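Local coordinates for Thiol:disulfide interchange protein DsbA (Pseudomonas aeruginosa, PDB 4ZL8), which probably introduces disulfide bonds into other proteins of the periplasm by passing on its own redox-active disulfide, at residues 32-37 / 69-74; 109-114 / 123-128; 38-43 / 151-156; 27-32 / 58-63. The protein carries 1 engineered substitution. One frame throughout, in Å; residues are numbered along the deposited sequence. Where two conformers were deposited one is given.

Contact 1: residues 32-37 / 69-74; sequences LFWYGC and GIWNVH
The type I turn W34-C37, which leads from strand 27-33 into the CxxC site, meets the first turn of helix 70-84 through an aromatic cluster of W34, W71 and H74. The two indoles stack face to face, with the six-membered ring of W34 over the five-membered ring of W71, centroids 3.7 Å apart and planes at 16°. CE3 of W34 comes to 3.3 Å from CE2 of W71, and the CA of G36 covers the opposite face of the W34 ring. At the edge of W34, NE1 donates to ND1 of H74 (3.0 Å); this bent bond, 143° at the hydrogen, reaches ND1 in the imidazole plane. NE2 of H74 is held by the carbonyl of K104, so both ring nitrogens are engaged and its rotation is fixed. CG2 of I70 lies 3.6 Å from CZ2 of W34. W34, three residues ahead of the first redox cysteine, thus joins the loop leading into the CxxC of the thioredoxin fold to the first helix of the helical domain characteristic of DsbA.

Contact 2: residues 109-114 / 123-128; sequences EEMADF and EKFLST
F125 and M111 cross at about a right angle where helices 108-116 and 122-129 pack as an antiparallel pair in the helical part of the DsbA fold. The short axes run at 149° to each other and approach to 9.5 Å. F125 holds its CG anti to the backbone N (chi1 178°), which carries the ring across the interface to M111 and A112. CB of M111 lies 3.8 Å from CE2 of F125. Beyond CG the methionine chain is extended and runs past the rim of the F125 ring, so that the sulfur makes a Met-aromatic contact at the ring edge, SD 5.1 Å from the centroid. The methyl group of A112 fits between two neighbours of the facing helix, 4.0 Å from CD2 of F125 and equally far from CD2 of L126. L126 in turn crosses E109 at about a right angle. A bend at chi2 turns the E109 carboxylate back toward the partner helix, where OE2 approaches CD1 of L126 to 3.5 Å while OE1 forms a salt bridge with K122, a lysine that D113 also binds. M111 and F125 extend the packing to helix 70-84, touching M77 and T80. Within helix 122-129, the carbonyl oxygen of K124 accepts twice, from the backbone N of T128 and from its OG1 at 2.8 Å.

Contact 3: residues 38-43 / 151-156; sequences PHCYAF and TGVPTM
SG of C40, the second cysteine of the redox-active disulfide, rests against P154 in the cis-proline loop that faces the CxxC helix in thioredoxin folds. CD of P154 is 3.7 Å from this sulfur, and CG2 of V153 approaches it to 3.8 Å, so both residues flanking the cis peptide bond pack against it. C40 points its SG beside its own backbone N and anti to the carbonyl carbon (chi1 -58°), from where it also bonds to SG of C37. One residue earlier on the helix, CB of H39 meets the same CD of P154 at 3.8 Å, whereas the imidazole leads away and hydrogen-bonds glycerol and MES molecules, probably from the crystallisation liquor. A glycerol also takes a hydrogen bond from the backbone N of V153, consistent with the role of this loop in thioredoxin-like proteins, whose main chain pairs with substrate peptides. On the next helical turn F43 approaches the same proline more loosely, its CD2 4.4 Å from CB of P154. Farther out, strand 27-33 supports the proline through E31, and helix 172-188 touches F43 and M156 through T175. Where the loop passes into strand 155-158, OG1 of T155 donates to the carbonyl oxygen of G152 at 2.7 Å; one residue on, SD of M156 lies at the edge of the F43 ring, 4.3 Å from CE2.

Contact 4: residues 27-32 / 58-63; sequences IEVVEL and VHFVRL
The carbonyl oxygen of V29 is gripped twice: the backbone N of V61 donates to it at 2.8 Å, nearly along the C=O axis, and CA of F60 adds a CA-H...O contact at 3.3 Å. The V61 N bond is the middle one of five backbone hydrogen bonds that join strands 27-33 and 58-64 in parallel register, from I27 beside V58 to L32 beside L63. On the face that carries V29 and E31, CG1 of V29 meets the rim of the F60 ring at CD1 (3.8 Å). E31 and R62 lie side by side in a salt bridge, OE1 to NE 3.0 Å, but the bond is weak, bent to 124° at the hydrogen, and the two planes stand 61° apart. R62 has a second acidic partner in E44, and its charge would be expected to favour an ionised E31, whose side chain lies near the CxxC residues without touching them. On the other face V30 CG2 packs 3.8 Å from V61 CG1. The pair forms the strands of a beta-alpha-beta crossover through helix 38-52, which covers F60 and R62; helix 172-188 packs on V29 and V58, helix 132-148 on V30, L32 and L63, and strand 155-158 flanks strand 27-33.

How the contacts relate
From the N terminus, strand 27-33 opens contact 4 and, through the shared L32, contact 1, and the following helix opens contact 3. Contact 4 closes first, at 58-63, completing the beta-alpha-beta unit. Contact 1 closes next, at 69-74, where the chain enters the helical domain. Contact 2 closes a short loop between two helices of that domain, wholly within the long span that contact 3 completes at 151-156. Contacts 1, 3 and 4 cross one another pairwise and meet at the sheet, where L32 N and T155 O probably hydrogen-bond. Contact 2 touches only contact 1, through M111 and V73, so helix 70-84 connects the helical domain to the active-site loop.

Contact 1: residues 32-37 / 69-74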
loop_
_atom_site.group_PDB
_atom_site.type_symbol
_atom_site.label_atom_id
_atom_site.label_comp_id
_atom_site.label_asym_id
_atom_site.label_seq_id
_atom_site.Cartn_x
_atom_site.Cartn_y
_atom_site.Cartn_z
ATOM N N LEU A 32 -0.116 3.897 -0.949
ATOM C CA LEU A 32 0.752 4.025 0.232
ATOM C C LEU A 32 -0.144 4.149 1.457
ATOM O O LEU A 32 -1.113 4.925 1.449
ATOM C CB LEU A 32 1.704 5.212 0.117
ATOM C CG LEU A 32 2.787 5.056 -0.974
ATOM C CD1 LEU A 32 2.344 5.790 -2.199
ATOM C CD2 LEU A 32 4.143 5.579 -0.500
ATOM N N PHE A 33 0.168 3.358 2.479
ATOM C CA PHE A 33 -0.740 3.250 3.619
ATOM C C PHE A 33 0.066 2.934 4.877
ATOM O O PHE A 33 1.246 2.635 4.828
ATOM C CB PHE A 33 -1.786 2.147 3.369
ATOM C CG PHE A 33 -1.292 0.788 3.702
ATOM C CD1 PHE A 33 -0.293 0.194 2.944
ATOM C CD2 PHE A 33 -1.806 0.089 4.774
ATOM C CE1 PHE A 33 0.189 -1.040 3.281
ATOM C CE2 PHE A 33 -1.312 -1.150 5.108
ATOM C CZ PHE A 33 -0.339 -1.716 4.350
ATOM N N TRP A 34 -0.612 2.990 6.013
ATOM C CA TRP A 34 -0.124 2.440 7.263
ATOM C C TRP A 34 -1.315 1.716 7.884
ATOM O O TRP A 34 -2.419 2.250 7.937
ATOM C CB TRP A 34 0.414 3.569 8.170
ATOM C CG TRP A 34 0.607 3.235 9.613
ATOM C CD1 TRP A 34 1.142 2.093 10.140
ATOM C CD2 TRP A 34 0.231 4.059 10.728
ATOM N NE1 TRP A 34 1.124 2.163 11.512
ATOM C CE2 TRP A 34 0.567 3.354 11.896
ATOM C CE3 TRP A 34 -0.345 5.326 10.847
ATOM C CZ2 TRP A 34 0.341 3.864 13.165
ATOM C CZ3 TRP A 34 -0.581 5.834 12.124
ATOM C CH2 TRP A 34 -0.235 5.102 13.259
ATOM N N TYR A 35 -1.097 0.516 8.391
ATOM C CA TYR A 35 -2.172 -0.230 9.041
ATOM C C TYR A 35 -2.859 0.547 10.168
ATOM O O TYR A 35 -4.051 0.340 10.410
ATOM C CB TYR A 35 -1.661 -1.532 9.628
ATOM C CG TYR A 35 -1.408 -2.699 8.696
ATOM C CD1 TYR A 35 -2.406 -3.222 7.880
ATOM C CD2 TYR A 35 -0.204 -3.375 8.741
ATOM C CE1 TYR A 35 -2.176 -4.336 7.092
ATOM C CE2 TYR A 35 0.037 -4.479 7.967
ATOM C CZ TYR A 35 -0.949 -4.976 7.160
ATOM O OH TYR A 35 -0.647 -6.100 6.429
ATOM N N GLY A 36 -2.126 1.406 10.876
ATOM C CA GLY A 36 -2.670 2.138 12.003
ATOM C C GLY A 36 -3.357 3.454 11.652
ATOM O O GLY A 36 -3.851 4.135 12.536
ATOM N N CYS A 37 -3.378 3.792 10.365
ATOM C CA CYS A 37 -3.894 5.056 9.873
ATOM C C CYS A 37 -5.419 4.986 9.786
ATOM O O CYS A 37 -5.958 4.191 9.033
ATOM C CB CYS A 37 -3.219 5.338 8.520
ATOM S SG CYS A 37 -4.091 6.321 7.296
ATOM N N GLY A 69 9.159 4.889 13.652
ATOM C CA GLY A 69 8.485 4.325 14.813
ATOM C C GLY A 69 7.535 3.202 14.476
ATOM O O GLY A 69 7.871 2.281 13.737
ATOM N N ILE A 70 6.318 3.279 14.995
ATOM C CA ILE A 70 5.350 2.237 14.808
ATOM C C ILE A 70 4.973 2.055 13.328
ATOM O O ILE A 70 4.547 0.972 12.919
ATOM C CB ILE A 70 4.088 2.507 15.679
ATOM C CG1 ILE A 70 3.172 1.289 15.695
ATOM C CG2 ILE A 70 3.330 3.729 15.195
ATOM C CD1 ILE A 70 3.781 0.096 16.371
ATOM N N TRP A 71 5.111 3.114 12.528
ATOM C CA TRP A 71 4.829 2.948 11.091
ATOM C C TRP A 71 5.821 1.957 10.496
ATOM O O TRP A 71 5.467 1.161 9.635
ATOM C CB TRP A 71 4.933 4.264 10.338
ATOM C CG TRP A 71 3.927 5.306 10.647
ATOM C CD1 TRP A 71 3.512 5.725 11.884
ATOM C CD2 TRP A 71 3.281 6.177 9.706
ATOM N NE1 TRP A 71 2.631 6.774 11.760
ATOM C CE2 TRP A 71 2.465 7.055 10.428
ATOM C CE3 TRP A 71 3.290 6.262 8.304
ATOM C CZ2 TRP A 71 1.702 8.032 9.814
ATOM C CZ3 TRP A 71 2.523 7.216 7.700
ATOM C CH2 TRP A 71 1.743 8.098 8.446
ATOM N N ASN A 72 7.068 1.996 10.947
ATOM C CA ASN A 72 8.078 1.092 10.416
ATOM C C ASN A 72 7.820 -0.334 10.862
ATOM O O ASN A 72 7.921 -1.270 10.076
ATOM C CB ASN A 72 9.479 1.537 10.826
ATOM C CG ASN A 72 9.928 2.775 10.090
ATOM O OD1 ASN A 72 9.141 3.454 9.440
ATOM N ND2 ASN A 72 11.211 3.098 10.211
ATOM N N VAL A 73 7.451 -0.505 12.122
ATOM C CA VAL A 73 7.128 -1.808 12.680
ATOM C C VAL A 73 5.928 -2.442 11.942
ATOM O O VAL A 73 5.953 -3.606 11.500
ATOM C CB VAL A 73 6.835 -1.652 14.185
ATOM C CG1 VAL A 73 6.286 -2.919 14.775
ATOM C CG2 VAL A 73 8.099 -1.209 14.914
ATOM N N HIS A 74 4.874 -1.653 11.773
ATOM C CA HIS A 74 3.705 -2.156 11.088
ATOM C C HIS A 74 3.995 -2.399 9.619
ATOM O O HIS A 74 3.440 -3.344 9.015
ATOM C CB HIS A 74 2.503 -1.216 11.260
ATOM C CG HIS A 74 1.856 -1.316 12.596
ATOM N ND1 HIS A 74 0.965 -0.373 13.053
ATOM C CD2 HIS A 74 1.978 -2.236 13.583
ATOM C CE1 HIS A 74 0.540 -0.720 14.254
ATOM N NE2 HIS A 74 1.146 -1.841 14.606
#

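Contact 2: residues 109-114 / 123-128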
loop_
_atom_site.group_PDB
_atom_site.type_symbol
_atom_site.label_atom_id
_atom_site.label_comp_id
_atom_site.label_asym_id
_atom_site.label_seq_id
_atom_site.Cartn_x
_atom_site.Cartn_y
_atom_site.Cartn_z
ATOM N N GLU A 109 6.796 -10.301 18.640
ATOM C CA GLU A 109 6.173 -11.334 19.454
ATOM C C GLU A 109 4.659 -11.130 19.490
ATOM O O GLU A 109 3.883 -12.084 19.332
ATOM C CB GLU A 109 6.747 -11.335 20.871
ATOM C CG GLU A 109 7.966 -12.208 21.014
ATOM C CD GLU A 109 7.642 -13.682 20.830
ATOM O OE1 GLU A 109 6.612 -14.144 21.373
ATOM O OE2 GLU A 109 8.418 -14.376 20.141
ATOM N N GLU A 110 4.230 -9.889 19.698
ATOM C CA GLU A 110 2.807 -9.600 19.706
ATOM C C GLU A 110 2.189 -9.925 18.348
ATOM O O GLU A 110 1.085 -10.485 18.274
ATOM C CB GLU A 110 2.524 -8.144 20.049
ATOM C CG GLU A 110 1.069 -7.951 20.364
ATOM C CD GLU A 110 0.672 -6.509 20.467
ATOM O OE1 GLU A 110 1.575 -5.641 20.722
ATOM O OE2 GLU A 110 -0.560 -6.284 20.297
ATOM N N MET A 111 2.871 -9.551 17.279
ATOM C CA MET A 111 2.359 -9.812 15.943
ATOM C C MET A 111 2.204 -11.302 15.724
ATOM O O MET A 111 1.173 -11.762 15.245
ATOM C CB MET A 111 3.308 -9.270 14.886
ATOM C CG MET A 111 3.497 -7.773 14.902
ATOM S SD MET A 111 4.954 -7.392 13.902
ATOM C CE MET A 111 5.046 -5.635 14.139
ATOM N N ALA A 112 3.230 -12.059 16.058
ATOM C CA ALA A 112 3.220 -13.486 15.778
ATOM C C ALA A 112 2.101 -14.167 16.549
ATOM O O ALA A 112 1.444 -15.070 16.047
ATOM C CB ALA A 112 4.557 -14.100 16.137
ATOM N N ASP A 113 1.896 -13.763 17.797
ATOM C CA ASP A 113 0.868 -14.366 18.627
ATOM C C ASP A 113 -0.521 -14.098 18.039
ATOM O O ASP A 113 -1.359 -14.994 17.958
ATOM C CB ASP A 113 0.974 -13.844 20.057
ATOM C CG ASP A 113 2.152 -14.431 20.800
ATOM O OD1 ASP A 113 2.739 -15.413 20.295
ATOM O OD2 ASP A 113 2.489 -13.916 21.889
ATOM N N PHE A 114 -0.757 -12.867 17.616
ATOM C CA PHE A 114 -2.018 -12.539 16.970
ATOM C C PHE A 114 -2.178 -13.317 15.667
ATOM O O PHE A 114 -3.238 -13.904 15.406
ATOM C CB PHE A 114 -2.108 -11.041 16.669
ATOM C CG PHE A 114 -3.227 -10.696 15.727
ATOM C CD1 PHE A 114 -4.532 -10.758 16.146
ATOM C CD2 PHE A 114 -2.975 -10.369 14.411
ATOM C CE1 PHE A 114 -5.562 -10.485 15.267
ATOM C CE2 PHE A 114 -4.014 -10.093 13.538
ATOM C CZ PHE A 114 -5.287 -10.151 13.966
ATOM N N GLU A 123 6.869 -19.342 13.887
ATOM C CA GLU A 123 8.321 -19.451 13.731
ATOM C C GLU A 123 8.750 -18.902 12.369
ATOM O O GLU A 123 9.769 -18.220 12.253
ATOM C CB GLU A 123 8.795 -20.896 13.919
ATOM C CG GLU A 123 8.805 -21.357 15.374
ATOM C CD GLU A 123 9.427 -20.329 16.322
ATOM O OE1 GLU A 123 10.586 -19.925 16.090
ATOM O OE2 GLU A 123 8.749 -19.917 17.294
ATOM N N LYS A 124 7.980 -19.181 11.326
ATOM C CA LYS A 124 8.300 -18.629 10.011
ATOM C C LYS A 124 8.068 -17.117 9.962
ATOM O O LYS A 124 8.850 -16.383 9.356
ATOM C CB LYS A 124 7.497 -19.325 8.909
ATOM C CG LYS A 124 7.874 -18.893 7.500
ATOM C CD LYS A 124 9.261 -19.359 7.134
ATOM C CE LYS A 124 9.636 -18.999 5.703
ATOM N NZ LYS A 124 11.004 -19.493 5.353
ATOM N N PHE A 125 7.018 -16.631 10.616
ATOM C CA PHE A 125 6.816 -15.198 10.682
ATOM C C PHE A 125 8.019 -14.513 11.343
ATOM O O PHE A 125 8.548 -13.544 10.811
ATOM C CB PHE A 125 5.535 -14.833 11.448
ATOM C CG PHE A 125 5.346 -13.351 11.569
ATOM C CD1 PHE A 125 4.747 -12.630 10.547
ATOM C CD2 PHE A 125 5.838 -12.658 12.656
ATOM C CE1 PHE A 125 4.605 -11.262 10.635
ATOM C CE2 PHE A 125 5.695 -11.275 12.741
ATOM C CZ PHE A 125 5.086 -10.587 11.739
ATOM N N LEU A 126 8.431 -14.998 12.502
ATOM C CA LEU A 126 9.534 -14.374 13.219
ATOM C C LEU A 126 10.841 -14.446 12.421
ATOM O O LEU A 126 11.561 -13.450 12.348
ATOM C CB LEU A 126 9.679 -14.995 14.605
ATOM C CG LEU A 126 8.507 -14.691 15.555
ATOM C CD1 LEU A 126 8.638 -15.495 16.808
ATOM C CD2 LEU A 126 8.444 -13.209 15.896
ATOM N N SER A 127 11.165 -15.597 11.836
ATOM C CA SER A 127 12.383 -15.743 11.039
ATOM C C SER A 127 12.355 -14.804 9.837
ATOM O O SER A 127 13.362 -14.175 9.495
ATOM C CB SER A 127 12.541 -17.185 10.566
ATOM O OG SER A 127 13.706 -17.349 9.769
ATOM N N THR A 128 11.199 -14.706 9.187
ATOM C CA THR A 128 11.078 -13.822 8.034
ATOM C C THR A 128 11.166 -12.360 8.465
ATOM O O THR A 128 11.863 -11.556 7.863
ATOM C CB THR A 128 9.753 -14.078 7.265
ATOM O OG1 THR A 128 9.690 -15.442 6.859
ATOM C CG2 THR A 128 9.665 -13.200 6.027
#

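Contact 3: residues 38-43 / 151-156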
loop_
_atom_site.group_PDB
_atom_site.type_symbol
_atom_site.label_atom_id
_atom_site.label_comp_id
_atom_site.label_asym_id
_atom_site.label_seq_id
_atom_site.Cartn_x
_atom_site.Cartn_y
_atom_site.Cartn_z
ATOM N N PRO A 38 -6.128 5.815 10.578
ATOM C CA PRO A 38 -7.593 5.675 10.557
ATOM C C PRO A 38 -8.247 6.026 9.204
ATOM O O PRO A 38 -9.251 5.401 8.864
ATOM C CB PRO A 38 -8.074 6.618 11.662
ATOM C CG PRO A 38 -6.912 7.108 12.335
ATOM C CD PRO A 38 -5.666 6.718 11.635
ATOM N N HIS A 39 -7.710 7.005 8.466
ATOM C CA HIS A 39 -8.279 7.286 7.151
ATOM C C HIS A 39 -8.060 6.098 6.219
ATOM O O HIS A 39 -8.889 5.836 5.339
ATOM C CB HIS A 39 -7.668 8.524 6.512
ATOM C CG HIS A 39 -8.011 9.811 7.193
ATOM N ND1 HIS A 39 -7.859 11.036 6.575
ATOM C CD2 HIS A 39 -8.463 10.078 8.441
ATOM C CE1 HIS A 39 -8.217 11.998 7.402
ATOM N NE2 HIS A 39 -8.589 11.446 8.546
ATOM N N CYS A 40 -6.938 5.402 6.385
ATOM C CA CYS A 40 -6.635 4.235 5.573
ATOM C C CYS A 40 -7.661 3.145 5.864
ATOM O O CYS A 40 -8.238 2.540 4.948
ATOM C CB CYS A 40 -5.228 3.739 5.878
ATOM S SG CYS A 40 -3.898 5.005 5.603
ATOM N N TYR A 41 -7.923 2.903 7.145
ATOM C CA TYR A 41 -8.956 1.953 7.548
ATOM C C TYR A 41 -10.301 2.321 6.927
ATOM O O TYR A 41 -10.990 1.463 6.369
ATOM C CB TYR A 41 -9.042 1.893 9.084
ATOM C CG TYR A 41 -10.095 0.962 9.643
ATOM C CD1 TYR A 41 -10.038 -0.392 9.430
ATOM C CD2 TYR A 41 -11.122 1.449 10.420
ATOM C CE1 TYR A 41 -10.990 -1.242 9.946
ATOM C CE2 TYR A 41 -12.081 0.613 10.943
ATOM C CZ TYR A 41 -12.000 -0.733 10.708
ATOM O OH TYR A 41 -12.958 -1.585 11.212
ATOM N N ALA A 42 -10.659 3.600 7.000
ATOM C CA ALA A 42 -11.963 4.026 6.517
ATOM C C ALA A 42 -12.092 3.925 4.993
ATOM O O ALA A 42 -13.205 3.821 4.482
ATOM C CB ALA A 42 -12.240 5.434 6.966
ATOM N N PHE A 43 -10.971 3.983 4.281
ATOM C CA PHE A 43 -10.945 3.861 2.820
ATOM C C PHE A 43 -11.062 2.425 2.350
ATOM O O PHE A 43 -11.465 2.177 1.202
ATOM C CB PHE A 43 -9.637 4.473 2.321
ATOM C CG PHE A 43 -9.533 4.692 0.821
ATOM C CD1 PHE A 43 -10.605 5.124 0.059
ATOM C CD2 PHE A 43 -8.296 4.557 0.218
ATOM C CE1 PHE A 43 -10.450 5.358 -1.315
ATOM C CE2 PHE A 43 -8.136 4.797 -1.141
ATOM C CZ PHE A 43 -9.216 5.208 -1.903
ATOM N N THR A 151 4.138 12.422 1.628
ATOM C CA THR A 151 4.336 12.917 2.991
ATOM C C THR A 151 3.174 12.581 3.912
ATOM O O THR A 151 3.078 13.104 5.028
ATOM C CB THR A 151 4.595 14.439 3.034
ATOM O OG1 THR A 151 3.536 15.131 2.379
ATOM C CG2 THR A 151 5.932 14.780 2.363
ATOM N N GLY A 152 2.294 11.712 3.462
ATOM C CA GLY A 152 1.243 11.199 4.308
ATOM C C GLY A 152 0.440 10.163 3.561
ATOM O O GLY A 152 0.686 9.897 2.367
ATOM N N VAL A 153 -0.518 9.570 4.262
ATOM C CA VAL A 153 -1.294 8.449 3.755
ATOM C C VAL A 153 -2.764 8.632 4.133
ATOM O O VAL A 153 -3.063 9.385 5.077
ATOM C CB VAL A 153 -0.761 7.111 4.309
ATOM C CG1 VAL A 153 0.643 6.840 3.760
ATOM C CG2 VAL A 153 -0.760 7.077 5.819
ATOM N N PRO A 154 -3.671 7.974 3.402
ATOM C CA PRO A 154 -3.414 7.190 2.185
ATOM C C PRO A 154 -3.117 8.096 0.998
ATOM O O PRO A 154 -3.722 9.154 0.848
ATOM C CB PRO A 154 -4.715 6.417 1.998
ATOM C CG PRO A 154 -5.767 7.279 2.650
ATOM C CD PRO A 154 -5.096 7.987 3.785
ATOM N N THR A 155 -2.190 7.651 0.145
ATOM C CA THR A 155 -1.839 8.358 -1.085
ATOM C C THR A 155 -1.713 7.340 -2.188
ATOM O O THR A 155 -1.197 6.240 -1.987
ATOM C CB THR A 155 -0.522 9.117 -0.935
ATOM O OG1 THR A 155 -0.672 10.136 0.059
ATOM C CG2 THR A 155 -0.077 9.778 -2.241
ATOM N N MET A 156 -2.222 7.712 -3.352
ATOM C CA MET A 156 -2.178 6.853 -4.527
ATOM C C MET A 156 -1.102 7.345 -5.491
ATOM O O MET A 156 -0.896 8.553 -5.655
ATOM C CB MET A 156 -3.503 6.925 -5.277
ATOM C CG MET A 156 -4.731 6.604 -4.458
ATOM S SD MET A 156 -4.710 4.952 -3.730
ATOM C CE MET A 156 -4.551 3.919 -5.152
#

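Contact 4: residues 27-32 / 58-63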
loop_
_atom_site.group_PDB
_atom_site.type_symbol
_atom_site.label_atom_id
_atom_site.label_comp_id
_atom_site.label_asym_id
_atom_site.label_seq_id
_atom_site.Cartn_x
_atom_site.Cartn_y
_atom_site.Cartn_z
ATOM N N ILE A 27 0.357 -1.607 -15.811
ATOM C CA ILE A 27 0.089 -0.286 -15.298
ATOM C C ILE A 27 -0.033 -0.388 -13.788
ATOM O O ILE A 27 -0.929 -1.056 -13.272
ATOM C CB ILE A 27 -1.184 0.300 -15.902
ATOM C CG1 ILE A 27 -1.064 0.357 -17.428
ATOM C CG2 ILE A 27 -1.471 1.666 -15.297
ATOM C CD1 ILE A 27 -2.387 0.555 -18.128
ATOM N N GLU A 28 0.909 0.222 -13.085
ATOM C CA GLU A 28 0.938 0.101 -11.634
ATOM C C GLU A 28 -0.069 1.026 -10.939
ATOM O O GLU A 28 -0.260 2.162 -11.349
ATOM C CB GLU A 28 2.345 0.424 -11.139
ATOM C CG GLU A 28 2.639 -0.132 -9.751
ATOM C CD GLU A 28 3.980 0.326 -9.196
ATOM O OE1 GLU A 28 4.314 1.517 -9.362
ATOM O OE2 GLU A 28 4.693 -0.528 -8.630
ATOM N N VAL A 29 -0.671 0.512 -9.870
ATOM C CA VAL A 29 -1.441 1.351 -8.956
ATOM C C VAL A 29 -0.946 1.061 -7.554
ATOM O O VAL A 29 -1.058 -0.071 -7.090
ATOM C CB VAL A 29 -2.938 1.052 -9.020
ATOM C CG1 VAL A 29 -3.693 1.931 -8.032
ATOM C CG2 VAL A 29 -3.470 1.254 -10.443
ATOM N N VAL A 30 -0.361 2.061 -6.904
ATOM C CA VAL A 30 0.147 1.918 -5.540
ATOM C C VAL A 30 -0.720 2.697 -4.565
ATOM O O VAL A 30 -1.006 3.870 -4.797
ATOM C CB VAL A 30 1.575 2.482 -5.453
ATOM C CG1 VAL A 30 2.085 2.408 -4.011
ATOM C CG2 VAL A 30 2.523 1.742 -6.381
ATOM N N GLU A 31 -1.159 2.020 -3.505
ATOM C CA GLU A 31 -1.714 2.725 -2.354
ATOM C C GLU A 31 -0.655 2.724 -1.266
ATOM O O GLU A 31 -0.305 1.662 -0.744
ATOM C CB GLU A 31 -2.991 2.066 -1.821
ATOM C CG GLU A 31 -3.589 2.895 -0.692
ATOM C CD GLU A 31 -4.502 2.160 0.257
ATOM O OE1 GLU A 31 -4.599 0.929 0.252
ATOM O OE2 GLU A 31 -5.110 2.868 1.106
ATOM N N LEU A 32 -0.116 3.897 -0.949
ATOM C CA LEU A 32 0.752 4.025 0.232
ATOM C C LEU A 32 -0.144 4.149 1.457
ATOM O O LEU A 32 -1.113 4.925 1.449
ATOM C CB LEU A 32 1.704 5.212 0.117
ATOM C CG LEU A 32 2.787 5.056 -0.974
ATOM C CD1 LEU A 32 2.344 5.790 -2.199
ATOM C CD2 LEU A 32 4.143 5.579 -0.500
ATOM N N VAL A 58 -3.259 -4.327 -15.228
ATOM C CA VAL A 58 -3.039 -3.436 -14.098
ATOM C C VAL A 58 -2.480 -4.262 -12.936
ATOM O O VAL A 58 -2.917 -5.370 -12.686
ATOM C CB VAL A 58 -4.352 -2.766 -13.691
ATOM C CG1 VAL A 58 -4.174 -1.942 -12.429
ATOM C CG2 VAL A 58 -4.869 -1.905 -14.837
ATOM N N HIS A 59 -1.505 -3.693 -12.235
ATOM C CA HIS A 59 -0.932 -4.314 -11.037
ATOM C C HIS A 59 -1.127 -3.397 -9.834
ATOM O O HIS A 59 -0.484 -2.355 -9.725
ATOM C CB HIS A 59 0.555 -4.563 -11.275
ATOM C CG HIS A 59 1.311 -5.051 -10.085
ATOM N ND1 HIS A 59 0.928 -6.150 -9.345
ATOM C CD2 HIS A 59 2.469 -4.618 -9.547
ATOM C CE1 HIS A 59 1.803 -6.344 -8.371
ATOM N NE2 HIS A 59 2.754 -5.436 -8.483
ATOM N N PHE A 60 -2.049 -3.783 -8.963
ATOM C CA PHE A 60 -2.331 -3.042 -7.748
ATOM C C PHE A 60 -1.452 -3.565 -6.631
ATOM O O PHE A 60 -1.358 -4.775 -6.405
ATOM C CB PHE A 60 -3.797 -3.201 -7.347
ATOM C CG PHE A 60 -4.119 -2.571 -6.028
ATOM C CD1 PHE A 60 -4.295 -1.216 -5.921
ATOM C CD2 PHE A 60 -4.214 -3.351 -4.898
ATOM C CE1 PHE A 60 -4.571 -0.640 -4.686
ATOM C CE2 PHE A 60 -4.481 -2.787 -3.674
ATOM C CZ PHE A 60 -4.649 -1.449 -3.571
ATOM N N VAL A 61 -0.840 -2.642 -5.902
ATOM C CA VAL A 61 -0.073 -3.029 -4.739
ATOM C C VAL A 61 -0.195 -1.992 -3.653
ATOM O O VAL A 61 -0.381 -0.813 -3.899
ATOM C CB VAL A 61 1.380 -3.245 -5.073
ATOM C CG1 VAL A 61 1.986 -1.962 -5.548
ATOM C CG2 VAL A 61 2.137 -3.825 -3.881
ATOM N N ARG A 62 -0.120 -2.487 -2.429
ATOM C CA ARG A 62 0.005 -1.619 -1.302
ATOM C C ARG A 62 1.463 -1.500 -0.950
ATOM O O ARG A 62 2.227 -2.453 -1.064
ATOM C CB ARG A 62 -0.753 -2.135 -0.091
ATOM C CG ARG A 62 -2.240 -1.873 -0.168
ATOM C CD ARG A 62 -2.907 -2.118 1.169
ATOM N NE ARG A 62 -4.342 -1.930 1.025
ATOM C CZ ARG A 62 -5.156 -2.821 0.483
ATOM N NH1 ARG A 62 -4.694 -3.990 0.071
ATOM N NH2 ARG A 62 -6.447 -2.534 0.383
ATOM N N LEU A 63 1.840 -0.311 -0.515
ATOM C CA LEU A 63 3.201 -0.046 -0.083
ATOM C C LEU A 63 3.128 0.638 1.278
ATOM O O LEU A 63 2.485 1.675 1.406
ATOM C CB LEU A 63 3.886 0.897 -1.065
ATOM C CG LEU A 63 5.394 1.068 -0.864
ATOM C CD1 LEU A 63 6.165 -0.206 -1.194
ATOM C CD2 LEU A 63 5.839 2.245 -1.734
#